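Local atomic coordinates of EmGH1 (Erythrobacter marinus, PDB entry 5Z87), a protein that probably hydrolyses beta-glucosidic bonds as a family 3 glycoside hydrolase, with related beta-xylosidase and alpha-arabinofuranosidase activities also possible. Residues Ala413-Val418 against Ala702-Val707. Residues are numbered along the deposited sequence; the frame is centred on the assembly and turned at random.
Sequences AEESIV and AGQDVV
Glu415 and Gln704 meet through their side-chain ends and make the whole contact between these segments. The pair links helix 403-416 to strand 703-713 of the fibronectin type III-like domain. It is a small interface between domains of a family 3 glycoside hydrolase, away from the annotated sites. The two segments together bury just 71 Å², and the CA atoms of Glu415 and Gln704 stay 9.1 Å apart.

Both side chains reach into this gap. The CB of Gln704 points toward the helix and its chain runs straight beyond CG, with chi2 at 180°. This carries the amide out from the strand. The Glu415 chain is instead bent at chi2 (-81°), and the two side chains cross at about a right angle. Gln704 NE2 donates to Glu415 OE1 at 3.1 Å, with a moderately bent N-H...O angle. It meets OE1 on the syn side, somewhat out of the carboxylate plane. A weak second bond runs from Gln704 NE2 to Glu415 OE2 at 3.2 Å. Both carboxylate oxygens thus face the one nitrogen, and the amide plane stands 81° from the carboxylate plane.

The strongest polar partner of Glu415 is Arg154. Glu415 OE1 forms salt bridges with Arg154 and with Lys730 of the adjacent strand 724-733. Gln704 also packs on Lys730 and Leu732 of that strand, and on Ser622. The two cations would be expected to stabilise the negative carboxylate, while the amide adds a neutral donor. A leucine in place of this glutamine has no side-chain N-H to offer, and would probably leave the carboxylate of Glu415 more dependent on Arg154 and Lys730. The amide oxygen lies farther from the acid than its nitrogen: Gln704 OE1 is 3.6 Å from Glu415 OE1.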
ATOM      1  N   ALA A 413       8.998  30.880  -9.146  1.00 21.61           N
ATOM      2  CA  ALA A 413       7.689  30.855  -8.503  1.00 23.24           C
ATOM      3  C   ALA A 413       6.575  31.249  -9.474  1.00 33.91           C
ATOM      4  O   ALA A 413       5.525  30.590  -9.523  1.00 28.77           O
ATOM      5  CB  ALA A 413       7.695  31.767  -7.279  1.00 24.27           C
ATOM      6  N   GLU A 414       6.796  32.302 -10.275  1.00 26.30           N
ATOM      7  CA  GLU A 414       5.806  32.724 -11.271  1.00 27.26           C
ATOM      8  C   GLU A 414       5.475  31.613 -12.270  1.00 31.66           C
ATOM      9  O   GLU A 414       4.363  31.582 -12.818  1.00 24.71           O
ATOM     10  CB  GLU A 414       6.298  33.983 -12.019  1.00 19.34           C
ATOM     11  CG  GLU A 414       6.454  35.223 -11.101  1.00 28.04           C
ATOM     12  CD  GLU A 414       6.971  36.489 -11.809  1.00 33.71           C
ATOM     13  OE1 GLU A 414       7.561  36.390 -12.908  1.00 26.86           O
ATOM     14  OE2 GLU A 414       6.776  37.594 -11.250  1.00 36.20           O
ATOM     15  N   GLU A 415       6.418  30.701 -12.531  1.00 25.12           N
ATOM     16  CA  GLU A 415       6.171  29.605 -13.461  1.00 22.34           C
ATOM     17  C   GLU A 415       5.554  28.385 -12.788  1.00 23.27           C
ATOM     18  O   GLU A 415       5.063  27.496 -13.488  1.00 23.51           O
ATOM     19  CB  GLU A 415       7.471  29.169 -14.157  1.00 27.04           C
ATOM     20  CG  GLU A 415       8.139  30.214 -15.031  1.00 30.55           C
ATOM     21  CD  GLU A 415       7.508  30.320 -16.409  1.00 32.32           C
ATOM     22  OE1 GLU A 415       7.047  29.290 -16.944  1.00 31.02           O
ATOM     23  OE2 GLU A 415       7.468  31.441 -16.957  1.00 37.31           O
ATOM     24  N   SER A 416       5.566  28.328 -11.461  1.00 23.90           N
ATOM     25  CA  SER A 416       5.226  27.126 -10.713  1.00 22.11           C
ATOM     26  C   SER A 416       3.848  27.158 -10.086  1.00 29.91           C
ATOM     27  O   SER A 416       3.213  26.102  -9.970  1.00 25.10           O
ATOM     28  CB  SER A 416       6.240  26.900  -9.593  1.00 21.43           C
ATOM     29  OG  SER A 416       7.527  26.718 -10.144  1.00 29.01           O
ATOM     30  N   ILE A 417       3.378  28.325  -9.646  1.00 20.11           N
ATOM     31  CA  ILE A 417       2.103  28.375  -8.939  1.00 28.51           C
ATOM     32  C   ILE A 417       0.989  27.856  -9.844  1.00 24.32           C
ATOM     33  O   ILE A 417       0.913  28.196 -11.033  1.00 22.73           O
ATOM     34  CB  ILE A 417       1.837  29.796  -8.422  1.00 27.71           C
ATOM     35  CG1 ILE A 417       2.934  30.187  -7.430  1.00 24.24           C
ATOM     36  CG2 ILE A 417       0.500  29.859  -7.726  1.00 20.85           C
ATOM     37  CD1 ILE A 417       2.988  31.656  -7.118  1.00 23.68           C
ATOM     38  N   VAL A 418       0.149  26.981  -9.291  1.00 21.27           N
ATOM     39  CA  VAL A 418      -0.882  26.269 -10.040  1.00 18.42           C
ATOM     40  C   VAL A 418      -2.233  26.912  -9.760  1.00 19.40           C
ATOM     41  O   VAL A 418      -2.607  27.103  -8.594  1.00 17.11           O
ATOM     42  CB  VAL A 418      -0.921  24.777  -9.656  1.00 28.72           C
ATOM     43  CG1 VAL A 418      -2.061  24.052 -10.418  1.00 20.37           C
ATOM     44  CG2 VAL A 418       0.436  24.111  -9.872  1.00 17.39           C
ATOM     45  N   ALA A 702      -2.326  36.572 -23.574  1.00 32.74           N
ATOM     46  CA  ALA A 702      -1.215  35.650 -23.726  1.00 27.18           C
ATOM     47  C   ALA A 702      -1.079  34.765 -22.486  1.00 28.89           C
ATOM     48  O   ALA A 702      -1.408  35.155 -21.358  1.00 22.92           O
ATOM     49  CB  ALA A 702       0.083  36.425 -23.983  1.00 26.46           C
ATOM     50  N   GLY A 703      -0.596  33.551 -22.699  1.00 25.01           N
ATOM     51  CA  GLY A 703      -0.393  32.666 -21.570  1.00 25.98           C
ATOM     52  C   GLY A 703       0.386  31.443 -21.987  1.00 23.19           C
ATOM     53  O   GLY A 703       0.637  31.205 -23.173  1.00 25.24           O
ATOM     54  N   GLN A 704       0.744  30.653 -20.987  1.00 22.85           N
ATOM     55  CA  GLN A 704       1.463  29.412 -21.219  1.00 27.44           C
ATOM     56  C   GLN A 704       0.595  28.199 -20.907  1.00 26.82           C
ATOM     57  O   GLN A 704      -0.303  28.243 -20.059  1.00 24.91           O
ATOM     58  CB  GLN A 704       2.731  29.360 -20.378  1.00 26.62           C
ATOM     59  CG  GLN A 704       3.776  30.371 -20.800  1.00 26.96           C
ATOM     60  CD  GLN A 704       5.010  30.286 -19.931  1.00 22.16           C
ATOM     61  OE1 GLN A 704       6.077  29.870 -20.385  1.00 31.70           O
ATOM     62  NE2 GLN A 704       4.868  30.652 -18.676  1.00 18.85           N
ATOM     63  N   ASP A 705       0.875  27.112 -21.612  1.00 27.27           N
ATOM     64  CA  ASP A 705       0.292  25.815 -21.308  1.00 30.72           C
ATOM     65  C   ASP A 705       1.388  24.764 -21.446  1.00 28.21           C
ATOM     66  O   ASP A 705       2.377  24.958 -22.166  1.00 24.51           O
ATOM     67  CB  ASP A 705      -0.901  25.501 -22.235  1.00 23.22           C
ATOM     68  CG  ASP A 705      -1.900  24.528 -21.608  1.00 28.21           C
ATOM     69  OD1 ASP A 705      -1.819  24.273 -20.388  1.00 30.28           O
ATOM     70  OD2 ASP A 705      -2.783  24.023 -22.338  1.00 29.62           O
ATOM     71  N   VAL A 706       1.209  23.641 -20.755  1.00 21.19           N
ATOM     72  CA  VAL A 706       2.123  22.509 -20.860  1.00 19.02           C
ATOM     73  C   VAL A 706       1.447  21.433 -21.701  1.00 24.49           C
ATOM     74  O   VAL A 706       0.520  20.761 -21.241  1.00 22.91           O
ATOM     75  CB  VAL A 706       2.532  21.974 -19.486  1.00 24.67           C
ATOM     76  CG1 VAL A 706       3.505  20.824 -19.652  1.00 17.71           C
ATOM     77  CG2 VAL A 706       3.155  23.099 -18.647  1.00 23.77           C
ATOM     78  N   VAL A 707       1.910  21.283 -22.941  1.00 24.06           N
ATOM     79  CA  VAL A 707       1.457  20.220 -23.827  1.00 20.93           C
ATOM     80  C   VAL A 707       2.045  18.896 -23.354  1.00 29.18           C
ATOM     81  O   VAL A 707       3.258  18.790 -23.139  1.00 31.06           O
ATOM     82  CB  VAL A 707       1.881  20.547 -25.265  1.00 22.66           C
ATOM     83  CG1 VAL A 707       1.613  19.397 -26.208  1.00 20.22           C
ATOM     84  CG2 VAL A 707       1.176  21.812 -25.732  1.00 27.79           C
TER